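PDB 3PIV: interferon from Danio rerio, which probably acts as a secreted antiviral cytokine of the type I interferon family, signalling by binding cell-surface cytokine receptors. Local coordinates for residues K22-K27 against V75-N80; L31-P36 against R141-S146; P36-T41 against E113-R118; H64-R69 against E135-I140. All coordinates share one frame; numbering follows the deposited sequence.

Contact 1 of 4, residues K22-K27 against V75-N80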
loop_
_atom_site.group_PDB
_atom_site.type_symbol
_atom_site.label_atom_id
_atom_site.label_comp_id
_atom_site.label_asym_id
_atom_site.label_seq_id
_atom_site.Cartn_x
_atom_site.Cartn_y
_atom_site.Cartn_z
ATOM N N LYS A 22 5.536 -11.849 2.191
ATOM C CA LYS A 22 6.238 -12.742 3.094
ATOM C C LYS A 22 7.243 -13.617 2.346
ATOM O O LYS A 22 8.379 -13.773 2.789
ATOM C CB LYS A 22 5.251 -13.635 3.837
ATOM C CG LYS A 22 5.920 -14.574 4.843
ATOM C CD LYS A 22 4.890 -15.466 5.525
ATOM C CE LYS A 22 4.132 -16.329 4.513
ATOM N NZ LYS A 22 3.041 -17.115 5.170
ATOM N N ASN A 23 6.837 -14.175 1.207
ATOM C CA ASN A 23 7.714 -15.119 0.497
ATOM C C ASN A 23 8.849 -14.524 -0.370
ATOM O O ASN A 23 9.778 -15.231 -0.737
ATOM C CB ASN A 23 6.876 -16.142 -0.286
ATOM C CG ASN A 23 5.978 -16.977 0.635
ATOM O OD1 ASN A 23 4.928 -17.483 0.226
ATOM N ND2 ASN A 23 6.393 -17.108 1.888
ATOM N N MET A 24 8.793 -13.228 -0.670
ATOM C CA MET A 24 9.821 -12.612 -1.517
ATOM C C MET A 24 11.169 -12.477 -0.815
ATOM O O MET A 24 12.198 -12.322 -1.460
ATOM C CB MET A 24 9.368 -11.246 -2.066
ATOM C CG MET A 24 9.085 -10.147 -1.017
ATOM S SD MET A 24 8.815 -8.511 -1.769
ATOM C CE MET A 24 7.200 -8.690 -2.505
ATOM N N GLY A 25 11.175 -12.545 0.505
ATOM C CA GLY A 25 12.410 -12.311 1.221
ATOM C C GLY A 25 12.473 -13.063 2.527
ATOM O O GLY A 25 11.741 -14.023 2.745
ATOM N N GLY A 26 13.362 -12.619 3.404
ATOM C CA GLY A 26 13.562 -13.289 4.673
ATOM C C GLY A 26 12.390 -13.063 5.597
ATOM O O GLY A 26 11.284 -12.732 5.149
ATOM N N LYS A 27 12.630 -13.262 6.889
ATOM C CA LYS A 27 11.642 -12.936 7.899
ATOM C C LYS A 27 11.557 -11.415 7.993
ATOM O O LYS A 27 12.491 -10.707 7.596
ATOM C CB LYS A 27 12.028 -13.546 9.252
ATOM C CG LYS A 27 12.859 -12.622 10.138
ATOM C CD LYS A 27 14.348 -12.879 10.003
ATOM C CE LYS A 27 14.839 -13.829 11.085
ATOM N NZ LYS A 27 16.252 -14.249 10.862
ATOM N N VAL A 75 19.108 -6.167 -1.728
ATOM C CA VAL A 75 18.250 -7.238 -1.220
ATOM C C VAL A 75 18.237 -8.440 -2.130
ATOM O O VAL A 75 18.406 -8.340 -3.341
ATOM C CB VAL A 75 16.776 -6.809 -0.979
ATOM C CG1 VAL A 75 16.684 -5.819 0.170
ATOM C CG2 VAL A 75 16.133 -6.288 -2.276
ATOM N N ASN A 76 18.005 -9.586 -1.518
ATOM C CA ASN A 76 18.008 -10.848 -2.211
ATOM C C ASN A 76 16.586 -11.253 -2.573
ATOM O O ASN A 76 16.345 -12.405 -2.944
ATOM C CB ASN A 76 18.594 -11.879 -1.269
ATOM C CG ASN A 76 18.056 -11.717 0.136
ATOM O OD1 ASN A 76 17.029 -12.306 0.492
ATOM N ND2 ASN A 76 18.710 -10.864 0.927
ATOM N N TRP A 77 15.644 -10.317 -2.452
ATOM C CA TRP A 77 14.240 -10.628 -2.716
ATOM C C TRP A 77 14.084 -11.243 -4.097
ATOM O O TRP A 77 14.835 -10.927 -5.013
ATOM C CB TRP A 77 13.361 -9.384 -2.637
ATOM C CG TRP A 77 13.348 -8.744 -1.306
ATOM C CD1 TRP A 77 13.834 -9.261 -0.138
ATOM C CD2 TRP A 77 12.815 -7.455 -0.987
ATOM N NE1 TRP A 77 13.648 -8.367 0.883
ATOM C CE2 TRP A 77 13.017 -7.252 0.389
ATOM C CE3 TRP A 77 12.185 -6.455 -1.733
ATOM C CZ2 TRP A 77 12.616 -6.084 1.036
ATOM C CZ3 TRP A 77 11.781 -5.296 -1.088
ATOM C CH2 TRP A 77 12.005 -5.117 0.285
ATOM N N ASP A 78 13.104 -12.120 -4.247
ATOM C CA ASP A 78 12.865 -12.719 -5.549
ATOM C C ASP A 78 12.119 -11.707 -6.407
ATOM O O ASP A 78 11.007 -11.311 -6.046
ATOM C CB ASP A 78 12.052 -14.002 -5.394
ATOM C CG ASP A 78 11.912 -14.748 -6.695
ATOM O OD1 ASP A 78 12.931 -15.264 -7.181
ATOM O OD2 ASP A 78 10.796 -14.802 -7.244
ATOM N N GLN A 79 12.726 -11.279 -7.521
ATOM C CA GLN A 79 12.136 -10.203 -8.312
ATOM C C GLN A 79 10.854 -10.631 -8.999
ATOM O O GLN A 79 9.991 -9.814 -9.253
ATOM C CB GLN A 79 13.103 -9.635 -9.351
ATOM C CG GLN A 79 14.209 -8.785 -8.762
ATOM C CD GLN A 79 13.705 -7.557 -8.007
ATOM O OE1 GLN A 79 12.664 -6.966 -8.339
ATOM N NE2 GLN A 79 14.460 -7.159 -6.989
ATOM N N ASN A 80 10.746 -11.902 -9.343
ATOM C CA ASN A 80 9.521 -12.370 -9.954
ATOM C C ASN A 80 8.397 -12.277 -8.932
ATOM O O ASN A 80 7.267 -11.976 -9.281
ATOM C CB ASN A 80 9.668 -13.809 -10.450
ATOM C CG ASN A 80 10.667 -13.935 -11.592
ATOM O OD1 ASN A 80 10.698 -13.104 -12.494
ATOM N ND2 ASN A 80 11.480 -14.987 -11.558
#
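The turn that follows helix 10-23 meets the loop leading into helix 79-101, and its dense part centres on Met24 and Trp77. The carbonyl O of Met24 accepts the backbone N-H of Asp78 at 2.9 Å (N to O), a moderately bent bond of 149° at the hydrogen that lies in the carbonyl plane on a lone pair. Met24 O also sits 2.9 Å from Trp77 CA in a CA-H...O contact, so two neighbouring residues grip one backbone acceptor. Met24 CG in the crowded position between backbone N and carbonyl carbon (chi1 62°) and SD then extended, anti to CA (chi2 171°), bring SD 3.9 Å from Trp77 CE3. The sulfur rides toward the rim of one indole face in a Met-aromatic contact, while Val75 CG2 lies against the opposite face. Gly25 CA packs 3.6 Å from Trp77 CD1, backbone against the indole. Trp77 NE1 is hydrogen-bonded to Glu138 OE2 of helix 134-158, which helps to hold the indole in its rotation. Packing loosens toward the surface: Asn76 only borders the turn, and the carboxylate of Asp78 leads away from it to Thr81. Asp78 thus pairs with the turn through its backbone while its side chain serves as the N-cap of helix 79-101, a loop-to-loop junction at one end of the helical bundle of a type I interferon, a member of the four-helical cytokine clan.

Contact 2 of 4, residues L31-P36 against R141-S146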
loop_
_atom_site.group_PDB
_atom_site.type_symbol
_atom_site.label_atom_id
_atom_site.label_comp_id
_atom_site.label_asym_id
_atom_site.label_seq_id
_atom_site.Cartn_x
_atom_site.Cartn_y
_atom_site.Cartn_z
ATOM N N LEU A 31 9.288 -3.367 13.060
ATOM C CA LEU A 31 8.749 -2.105 12.569
ATOM C C LEU A 31 9.433 -0.984 13.322
ATOM O O LEU A 31 9.099 -0.723 14.483
ATOM C CB LEU A 31 7.238 -2.027 12.803
ATOM C CG LEU A 31 6.378 -1.111 11.912
ATOM C CD1 LEU A 31 5.255 -0.476 12.712
ATOM C CD2 LEU A 31 7.188 -0.039 11.221
ATOM N N GLU A 32 10.386 -0.324 12.666
ATOM C CA GLU A 32 11.103 0.792 13.279
ATOM C C GLU A 32 11.006 2.056 12.425
ATOM O O GLU A 32 11.850 2.952 12.497
ATOM C CB GLU A 32 12.559 0.400 13.553
ATOM C CG GLU A 32 12.704 -0.578 14.740
ATOM C CD GLU A 32 14.110 -1.159 14.891
ATOM O OE1 GLU A 32 14.991 -0.855 14.048
ATOM O OE2 GLU A 32 14.328 -1.931 15.855
ATOM N N THR A 33 9.946 2.118 11.628
ATOM C CA THR A 33 9.711 3.225 10.708
ATOM C C THR A 33 8.296 3.776 10.908
ATOM O O THR A 33 7.369 3.027 11.215
ATOM C CB THR A 33 9.885 2.749 9.249
ATOM O OG1 THR A 33 11.219 2.258 9.061
ATOM C CG2 THR A 33 9.597 3.874 8.250
ATOM N N PRO A 34 8.133 5.092 10.737
ATOM C CA PRO A 34 6.840 5.773 10.873
ATOM C C PRO A 34 5.739 5.161 10.003
ATOM O O PRO A 34 5.999 4.692 8.891
ATOM C CB PRO A 34 7.150 7.193 10.401
ATOM C CG PRO A 34 8.606 7.371 10.709
ATOM C CD PRO A 34 9.233 6.038 10.475
ATOM N N PHE A 35 4.519 5.188 10.520
ATOM C CA PHE A 35 3.360 4.595 9.869
ATOM C C PHE A 35 2.151 5.458 10.211
ATOM O O PHE A 35 1.950 5.805 11.377
ATOM C CB PHE A 35 3.138 3.157 10.376
ATOM C CG PHE A 35 1.893 2.520 9.827
ATOM C CD1 PHE A 35 1.872 2.012 8.536
ATOM C CD2 PHE A 35 0.733 2.483 10.572
ATOM C CE1 PHE A 35 0.732 1.462 8.012
ATOM C CE2 PHE A 35 -0.419 1.928 10.042
ATOM C CZ PHE A 35 -0.413 1.415 8.766
ATOM N N PRO A 36 1.329 5.811 9.208
ATOM C CA PRO A 36 0.255 6.759 9.525
ATOM C C PRO A 36 -1.005 6.123 10.142
ATOM O O PRO A 36 -2.079 6.235 9.572
ATOM C CB PRO A 36 -0.069 7.379 8.158
ATOM C CG PRO A 36 0.206 6.249 7.172
ATOM C CD PRO A 36 1.311 5.396 7.792
ATOM N N ARG A 141 9.455 -2.848 3.485
ATOM C CA ARG A 141 8.699 -4.085 3.426
ATOM C C ARG A 141 7.843 -4.302 4.694
ATOM O O ARG A 141 6.655 -4.652 4.613
ATOM C CB ARG A 141 9.665 -5.242 3.203
ATOM C CG ARG A 141 9.028 -6.591 3.145
ATOM C CD ARG A 141 10.040 -7.607 2.682
ATOM N NE ARG A 141 9.529 -8.964 2.766
ATOM C CZ ARG A 141 10.040 -9.905 3.549
ATOM N NH1 ARG A 141 11.085 -9.633 4.312
ATOM N NH2 ARG A 141 9.513 -11.120 3.551
ATOM N N ARG A 142 8.434 -4.088 5.862
ATOM C CA ARG A 142 7.663 -4.229 7.101
ATOM C C ARG A 142 6.519 -3.206 7.130
ATOM O O ARG A 142 5.401 -3.545 7.508
ATOM C CB ARG A 142 8.547 -4.083 8.336
ATOM C CG ARG A 142 7.774 -4.178 9.685
ATOM C CD ARG A 142 6.963 -5.462 9.787
ATOM N NE ARG A 142 6.113 -5.524 10.983
ATOM C CZ ARG A 142 4.901 -4.978 11.073
ATOM N NH1 ARG A 142 4.389 -4.311 10.045
ATOM N NH2 ARG A 142 4.198 -5.088 12.199
ATOM N N VAL A 143 6.792 -1.975 6.693
ATOM C CA VAL A 143 5.778 -0.914 6.653
ATOM C C VAL A 143 4.612 -1.270 5.723
ATOM O O VAL A 143 3.453 -1.098 6.083
ATOM C CB VAL A 143 6.372 0.462 6.242
ATOM C CG1 VAL A 143 5.272 1.417 5.780
ATOM C CG2 VAL A 143 7.158 1.077 7.400
ATOM N N VAL A 144 4.929 -1.787 4.539
ATOM C CA VAL A 144 3.911 -2.182 3.566
ATOM C C VAL A 144 3.010 -3.284 4.128
ATOM O O VAL A 144 1.802 -3.304 3.874
ATOM C CB VAL A 144 4.552 -2.651 2.247
ATOM C CG1 VAL A 144 3.532 -3.367 1.368
ATOM C CG2 VAL A 144 5.141 -1.465 1.512
ATOM N N LYS A 145 3.604 -4.202 4.886
ATOM C CA LYS A 145 2.824 -5.212 5.606
ATOM C C LYS A 145 1.766 -4.538 6.469
ATOM O O LYS A 145 0.605 -4.925 6.451
ATOM C CB LYS A 145 3.717 -6.094 6.478
ATOM C CG LYS A 145 2.934 -7.182 7.248
ATOM C CD LYS A 145 3.834 -7.974 8.185
ATOM C CE LYS A 145 3.122 -9.188 8.764
ATOM N NZ LYS A 145 4.053 -10.017 9.577
ATOM N N SER A 146 2.166 -3.513 7.216
ATOM C CA SER A 146 1.203 -2.784 8.035
ATOM C C SER A 146 0.094 -2.094 7.228
ATOM O O SER A 146 -1.046 -2.048 7.664
ATOM C CB SER A 146 1.901 -1.796 8.965
ATOM O OG SER A 146 2.356 -2.474 10.126
#
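In this helical cytokine fold, the extended connection between helix 10-23 and helix 37-44 lies along helix 134-158, and the first shell is packing, with no hydrogen bond between the two segments. Val143 CG2, set anti to its own carbonyl carbon, meets Thr33 CB at 3.7 Å and Leu31 CD2 at 4.0 Å. Phe35, with CG anti to the backbone N (chi1 175°), lays one ring face over Ser146 CB, 4.0 Å from the ring centroid, as a CH-pi contact. Leu31 crosses Arg142 at about a right angle, its CB 3.8 Å from Arg142 CG and central over one guanidinium face; Lys145 CD flanks the opposite face.

Farther out, Pro36 CD backs the other face of Phe35, and His147 meets that ring edge-to-face. Gln139, one turn before Val143, holds the hydroxyl of Thr33 and the backbone N of Glu32. The Arg142 side chain bends at chi2 (55°), and its NH1 donates nearly in the guanidinium plane to Ser146 OG at 2.7 Å.

Contact 3 of 4, residues P36-T41 against E113-R118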
loop_
_atom_site.group_PDB
_atom_site.type_symbol
_atom_site.label_atom_id
_atom_site.label_comp_id
_atom_site.label_asym_id
_atom_site.label_seq_id
_atom_site.Cartn_x
_atom_site.Cartn_y
_atom_site.Cartn_z
ATOM N N PRO A 36 1.329 5.811 9.208
ATOM C CA PRO A 36 0.255 6.759 9.525
ATOM C C PRO A 36 -1.005 6.123 10.142
ATOM O O PRO A 36 -2.079 6.235 9.572
ATOM C CB PRO A 36 -0.069 7.379 8.158
ATOM C CG PRO A 36 0.206 6.249 7.172
ATOM C CD PRO A 36 1.311 5.396 7.792
ATOM N N SER A 37 -0.879 5.513 11.314
ATOM C CA SER A 37 -2.027 4.917 12.010
ATOM C C SER A 37 -3.119 5.945 12.322
ATOM O O SER A 37 -4.304 5.649 12.285
ATOM C CB SER A 37 -1.563 4.246 13.302
ATOM O OG SER A 37 -0.492 4.985 13.865
ATOM N N ARG A 38 -2.694 7.152 12.648
ATOM C CA ARG A 38 -3.574 8.300 12.763
ATOM C C ARG A 38 -4.519 8.372 11.556
ATOM O O ARG A 38 -5.744 8.424 11.689
ATOM C CB ARG A 38 -2.668 9.525 12.781
ATOM C CG ARG A 38 -1.184 9.103 12.899
ATOM C CD ARG A 38 -0.276 9.726 11.835
ATOM N NE ARG A 38 -0.949 10.021 10.576
ATOM C CZ ARG A 38 -0.389 10.757 9.612
ATOM N NH1 ARG A 38 0.841 11.230 9.793
ATOM N NH2 ARG A 38 -1.035 11.027 8.471
ATOM N N LEU A 39 -3.928 8.354 10.371
ATOM C CA LEU A 39 -4.676 8.442 9.120
ATOM C C LEU A 39 -5.632 7.268 8.952
ATOM O O LEU A 39 -6.792 7.446 8.582
ATOM C CB LEU A 39 -3.689 8.477 7.952
ATOM C CG LEU A 39 -4.022 9.201 6.653
ATOM C CD1 LEU A 39 -3.536 8.354 5.490
ATOM C CD2 LEU A 39 -5.499 9.543 6.532
ATOM N N TYR A 40 -5.146 6.061 9.217
ATOM C CA TYR A 40 -5.965 4.881 9.015
ATOM C C TYR A 40 -7.169 4.884 9.954
ATOM O O TYR A 40 -8.259 4.458 9.567
ATOM C CB TYR A 40 -5.141 3.600 9.195
ATOM C CG TYR A 40 -4.500 3.141 7.920
ATOM C CD1 TYR A 40 -5.182 2.302 7.041
ATOM C CD2 TYR A 40 -3.241 3.582 7.560
ATOM C CE1 TYR A 40 -4.605 1.893 5.852
ATOM C CE2 TYR A 40 -2.657 3.179 6.367
ATOM C CZ TYR A 40 -3.344 2.335 5.526
ATOM O OH TYR A 40 -2.771 1.936 4.355
ATOM N N THR A 41 -6.963 5.363 11.183
ATOM C CA THR A 41 -8.057 5.496 12.152
ATOM C C THR A 41 -9.142 6.375 11.538
ATOM O O THR A 41 -10.312 5.985 11.504
ATOM C CB THR A 41 -7.572 6.101 13.506
ATOM O OG1 THR A 41 -6.732 5.162 14.185
ATOM C CG2 THR A 41 -8.751 6.445 14.404
ATOM N N GLU A 113 -5.590 12.189 0.896
ATOM C CA GLU A 113 -4.688 12.112 -0.258
ATOM C C GLU A 113 -3.371 12.830 0.022
ATOM O O GLU A 113 -2.291 12.337 -0.298
ATOM C CB GLU A 113 -5.351 12.694 -1.511
ATOM C CG GLU A 113 -4.414 12.749 -2.719
ATOM C CD GLU A 113 -5.076 13.311 -3.971
ATOM O OE1 GLU A 113 -6.321 13.306 -4.051
ATOM O OE2 GLU A 113 -4.345 13.745 -4.884
ATOM N N ILE A 114 -3.463 13.999 0.636
ATOM C CA ILE A 114 -2.281 14.742 1.043
ATOM C C ILE A 114 -1.421 13.975 2.061
ATOM O O ILE A 114 -0.208 13.844 1.888
ATOM C CB ILE A 114 -2.682 16.124 1.622
ATOM C CG1 ILE A 114 -3.445 16.940 0.558
ATOM C CG2 ILE A 114 -1.450 16.847 2.132
ATOM C CD1 ILE A 114 -3.996 18.270 1.022
ATOM N N ARG A 115 -2.048 13.464 3.118
ATOM C CA ARG A 115 -1.320 12.768 4.173
ATOM C C ARG A 115 -0.701 11.463 3.684
ATOM O O ARG A 115 0.464 11.200 3.962
ATOM C CB ARG A 115 -2.229 12.519 5.384
ATOM C CG ARG A 115 -2.871 13.802 5.937
ATOM C CD ARG A 115 -3.927 13.518 7.018
ATOM N NE ARG A 115 -3.362 12.847 8.190
ATOM C CZ ARG A 115 -4.037 12.575 9.305
ATOM N NH1 ARG A 115 -5.302 12.921 9.410
ATOM N NH2 ARG A 115 -3.442 11.965 10.313
ATOM N N ILE A 116 -1.467 10.651 2.954
ATOM C CA ILE A 116 -0.922 9.388 2.451
ATOM C C ILE A 116 0.250 9.625 1.490
ATOM O O ILE A 116 1.259 8.918 1.539
ATOM C CB ILE A 116 -2.004 8.458 1.820
ATOM C CG1 ILE A 116 -1.472 7.026 1.699
ATOM C CG2 ILE A 116 -2.480 8.978 0.441
ATOM C CD1 ILE A 116 -1.094 6.376 3.007
ATOM N N LYS A 117 0.145 10.596 0.598
ATOM C CA LYS A 117 1.256 10.953 -0.261
ATOM C C LYS A 117 2.448 11.350 0.580
ATOM O O LYS A 117 3.516 10.889 0.395
ATOM C CB LYS A 117 0.894 12.090 -1.156
ATOM C CG LYS A 117 1.945 12.402 -2.127
ATOM C CD LYS A 117 1.631 13.544 -3.002
ATOM C CE LYS A 117 2.107 13.312 -4.415
ATOM N NZ LYS A 117 2.194 14.546 -5.242
ATOM N N ARG A 118 2.198 12.211 1.540
ATOM C CA ARG A 118 3.240 12.657 2.453
ATOM C C ARG A 118 3.962 11.469 3.117
ATOM O O ARG A 118 5.194 11.448 3.239
ATOM C CB ARG A 118 2.601 13.567 3.497
ATOM C CG ARG A 118 3.546 14.276 4.431
ATOM C CD ARG A 118 2.740 15.171 5.390
ATOM N NE ARG A 118 2.273 16.400 4.745
ATOM C CZ ARG A 118 1.083 16.957 4.953
ATOM N NH1 ARG A 118 0.207 16.397 5.780
ATOM N NH2 ARG A 118 0.768 18.080 4.329
HETATM O O HOH W 1 1.689 11.800 6.697
#
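Apolar packing forms the inner part of this contact between the start of helix 37-44 and helix 111-129, whose local axes run roughly antiparallel (150°) and approach to 10.5 Å. Leu39, with CG anti to its backbone N, places CD1 4.0 Å from Ile116 CB, the two side chains crossing at about a right angle. Pro36, at the N-cap position, adds a looser touch of its ring on Ile116 CD1. Phe54 and Thr58 of helix 48-66 border Leu39 and Ile116, respectively.

Cationic groups meet toward the exposed side. Arg38 and Arg115 reach tip to tip, guanidinium planes 38° apart, with Arg38 NH2 3.0 Å from Arg115 NE. Both atoms are donors, so no hydrogen bond joins them. The exposed Arg38 is nearly eclipsed at chi1 (-9°), so its placement is probably less certain. Leu39 CA lies over one face of the Arg115 guanidinium; Pro36 CB covers Arg38 within its own segment.

A bridging water accepts from Arg38 NH1 at 3.3 Å and donates to Arg115 O at 3.1 Å. The like charges should repel, a cost probably eased by solvent; cohesion probably comes chiefly from Leu39 and Pro36 on Ile116 and from Leu39 over the Arg115 guanidinium.

Contact 4 of 4, residues H64-R69 against E135-I140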
loop_
_atom_site.group_PDB
_atom_site.type_symbol
_atom_site.label_atom_id
_atom_site.label_comp_id
_atom_site.label_asym_id
_atom_site.label_seq_id
_atom_site.Cartn_x
_atom_site.Cartn_y
_atom_site.Cartn_z
ATOM N N HIS A 64 4.012 1.817 -6.686
ATOM C CA HIS A 64 5.062 2.710 -7.135
ATOM C C HIS A 64 6.326 2.581 -6.304
ATOM O O HIS A 64 7.442 2.613 -6.843
ATOM C CB HIS A 64 4.541 4.142 -7.155
ATOM C CG HIS A 64 3.450 4.348 -8.159
ATOM N ND1 HIS A 64 2.504 5.340 -8.046
ATOM C CD2 HIS A 64 3.157 3.670 -9.297
ATOM C CE1 HIS A 64 1.676 5.275 -9.080
ATOM N NE2 HIS A 64 2.051 4.271 -9.851
ATOM N N LEU A 65 6.146 2.410 -4.999
ATOM C CA LEU A 65 7.273 2.269 -4.076
ATOM C C LEU A 65 8.063 1.004 -4.378
ATOM O O LEU A 65 9.302 1.004 -4.342
ATOM C CB LEU A 65 6.766 2.225 -2.627
ATOM C CG LEU A 65 7.796 2.136 -1.499
ATOM C CD1 LEU A 65 8.797 3.273 -1.581
ATOM C CD2 LEU A 65 7.115 2.119 -0.141
ATOM N N MET A 66 7.343 -0.074 -4.681
ATOM C CA MET A 66 7.942 -1.413 -4.757
ATOM C C MET A 66 8.495 -1.715 -6.142
ATOM O O MET A 66 9.281 -2.638 -6.310
ATOM C CB MET A 66 6.919 -2.484 -4.353
ATOM C CG MET A 66 6.530 -2.437 -2.862
ATOM S SD MET A 66 7.889 -2.852 -1.765
ATOM C CE MET A 66 7.971 -4.634 -1.910
ATOM N N ASP A 67 8.062 -0.931 -7.126
ATOM C CA ASP A 67 8.466 -1.091 -8.521
ATOM C C ASP A 67 9.838 -0.458 -8.687
ATOM O O ASP A 67 9.974 0.559 -9.361
ATOM C CB ASP A 67 7.433 -0.390 -9.425
ATOM C CG ASP A 67 7.669 -0.637 -10.930
ATOM O OD1 ASP A 67 8.410 -1.575 -11.291
ATOM O OD2 ASP A 67 7.095 0.114 -11.757
ATOM N N ALA A 68 10.849 -1.053 -8.060
ATOM C CA ALA A 68 12.163 -0.417 -7.957
ATOM C C ALA A 68 13.316 -1.413 -8.077
ATOM O O ALA A 68 14.314 -1.309 -7.375
ATOM C CB ALA A 68 12.271 0.371 -6.636
ATOM N N ARG A 69 13.163 -2.383 -8.968
ATOM C CA ARG A 69 14.187 -3.386 -9.203
ATOM C C ARG A 69 15.576 -2.760 -9.368
ATOM O O ARG A 69 16.558 -3.274 -8.854
ATOM C CB ARG A 69 13.808 -4.216 -10.421
ATOM C CG ARG A 69 12.750 -3.535 -11.313
ATOM C CD ARG A 69 11.295 -3.423 -10.718
ATOM N NE ARG A 69 10.355 -4.050 -11.645
ATOM C CZ ARG A 69 10.008 -5.340 -11.607
ATOM N NH1 ARG A 69 10.507 -6.159 -10.663
ATOM N NH2 ARG A 69 9.162 -5.811 -12.517
ATOM N N GLU A 135 18.499 -3.045 4.975
ATOM C CA GLU A 135 17.635 -2.730 6.122
ATOM C C GLU A 135 16.686 -1.570 5.832
ATOM O O GLU A 135 15.604 -1.509 6.399
ATOM C CB GLU A 135 18.432 -2.467 7.407
ATOM C CG GLU A 135 18.093 -3.411 8.593
ATOM C CD GLU A 135 16.612 -3.881 8.672
ATOM O OE1 GLU A 135 15.674 -3.041 8.746
ATOM O OE2 GLU A 135 16.399 -5.118 8.694
ATOM N N ALA A 136 17.077 -0.655 4.945
ATOM C CA ALA A 136 16.133 0.363 4.487
ATOM C C ALA A 136 14.987 -0.318 3.736
ATOM O O ALA A 136 13.818 -0.045 4.005
ATOM C CB ALA A 136 16.805 1.404 3.619
ATOM N N TRP A 137 15.322 -1.220 2.813
ATOM C CA TRP A 137 14.298 -1.975 2.093
ATOM C C TRP A 137 13.437 -2.824 3.048
ATOM O O TRP A 137 12.229 -2.914 2.886
ATOM C CB TRP A 137 14.910 -2.840 0.986
ATOM C CG TRP A 137 15.018 -2.113 -0.341
ATOM C CD1 TRP A 137 16.157 -1.873 -1.057
ATOM C CD2 TRP A 137 13.940 -1.518 -1.093
ATOM N NE1 TRP A 137 15.856 -1.176 -2.209
ATOM C CE2 TRP A 137 14.506 -0.948 -2.252
ATOM C CE3 TRP A 137 12.562 -1.415 -0.895
ATOM C CZ2 TRP A 137 13.731 -0.285 -3.212
ATOM C CZ3 TRP A 137 11.795 -0.750 -1.846
ATOM C CH2 TRP A 137 12.382 -0.202 -2.993
ATOM N N GLU A 138 14.059 -3.424 4.056
ATOM C CA GLU A 138 13.323 -4.262 4.992
ATOM C C GLU A 138 12.372 -3.446 5.864
ATOM O O GLU A 138 11.304 -3.930 6.239
ATOM C CB GLU A 138 14.278 -5.108 5.831
ATOM C CG GLU A 138 14.982 -6.179 5.030
ATOM C CD GLU A 138 14.033 -7.266 4.530
ATOM O OE1 GLU A 138 12.867 -7.315 4.991
ATOM O OE2 GLU A 138 14.456 -8.088 3.688
ATOM N N GLN A 139 12.741 -2.206 6.162
ATOM C CA GLN A 139 11.803 -1.314 6.827
ATOM C C GLN A 139 10.617 -1.048 5.906
ATOM O O GLN A 139 9.472 -1.167 6.326
ATOM C CB GLN A 139 12.461 -0.005 7.227
ATOM C CG GLN A 139 13.345 -0.148 8.434
ATOM C CD GLN A 139 12.589 -0.742 9.610
ATOM O OE1 GLN A 139 11.706 -0.098 10.178
ATOM N NE2 GLN A 139 12.941 -1.973 9.985
ATOM N N ILE A 140 10.886 -0.695 4.649
ATOM C CA ILE A 140 9.796 -0.445 3.711
ATOM C C ILE A 140 8.866 -1.666 3.619
ATOM O O ILE A 140 7.644 -1.535 3.690
ATOM C CB ILE A 140 10.312 -0.021 2.305
ATOM C CG1 ILE A 140 10.494 1.499 2.235
ATOM C CG2 ILE A 140 9.330 -0.440 1.217
ATOM C CD1 ILE A 140 11.169 2.126 3.421
#
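Inside the helical bundle of this interferon, the C-terminal end of helix 48-66 and the turn after it pack on the early part of helix 134-158. The aliphatic contacts are led by Leu65 and Ile140, which cross obliquely with Leu65 CD2 3.6 Å from Ile140 CG2. Ile140 CG2 stands anti to its backbone N; Leu65 CG does likewise, and chi2 (56°) then directs CD2 at it. Met66, bent at chi2 and chi3, slides past Ile140 in the opposite direction and brings SD to 4.1 Å from Ile140 CG2. Leu123 and Leu127 of helix 111-129 continue this apolar layer, Leu123 against Leu65 and Leu127 against both Leu65 and Ile140.

Polar interactions lie around the apolar centre. Arg69 NE and Asp67 OD1 form a salt bridge across the turn, and Arg69 also pairs with Glu83 of helix 79-101. The indole N-H of Trp137 is taken up by the backbone O of His71, which helps to anchor the ring.

Edge contacts are made by the far rim of Trp137. An inverse gamma turn centred on Asp67 carries the chain from the helix end to Ala68, whose CB, pointing toward helix 134-158, approaches the ring edge at CH2 of Trp137 (3.7 Å). At this benzene end of the ring, Leu65 O also lies in the indole plane, 3.6 Å from Trp137 CH2.

Contacts 2 and 4 share helix 134-158, on which contact 1 also leans: Gly26 O meets Arg141 NH2, and the Trp77 indole packs on Arg141. Contact 4 is the most thoroughly buried, all five of its touching residues being buried; contact 3 has a buried apolar side but crowded arginines at its margin. Contact 2 is a surface contact of a connecting loop, and contact 1, farthest from the chain centre, is partly buried and alone has a direct hydrogen bond between its segments. Contacts 2 and 3 share Pro36, with the rings of Phe35 and Tyr40 meeting almost parallel between them. Contacts 1 and 3 lie on opposite sides of the chain centre without touching.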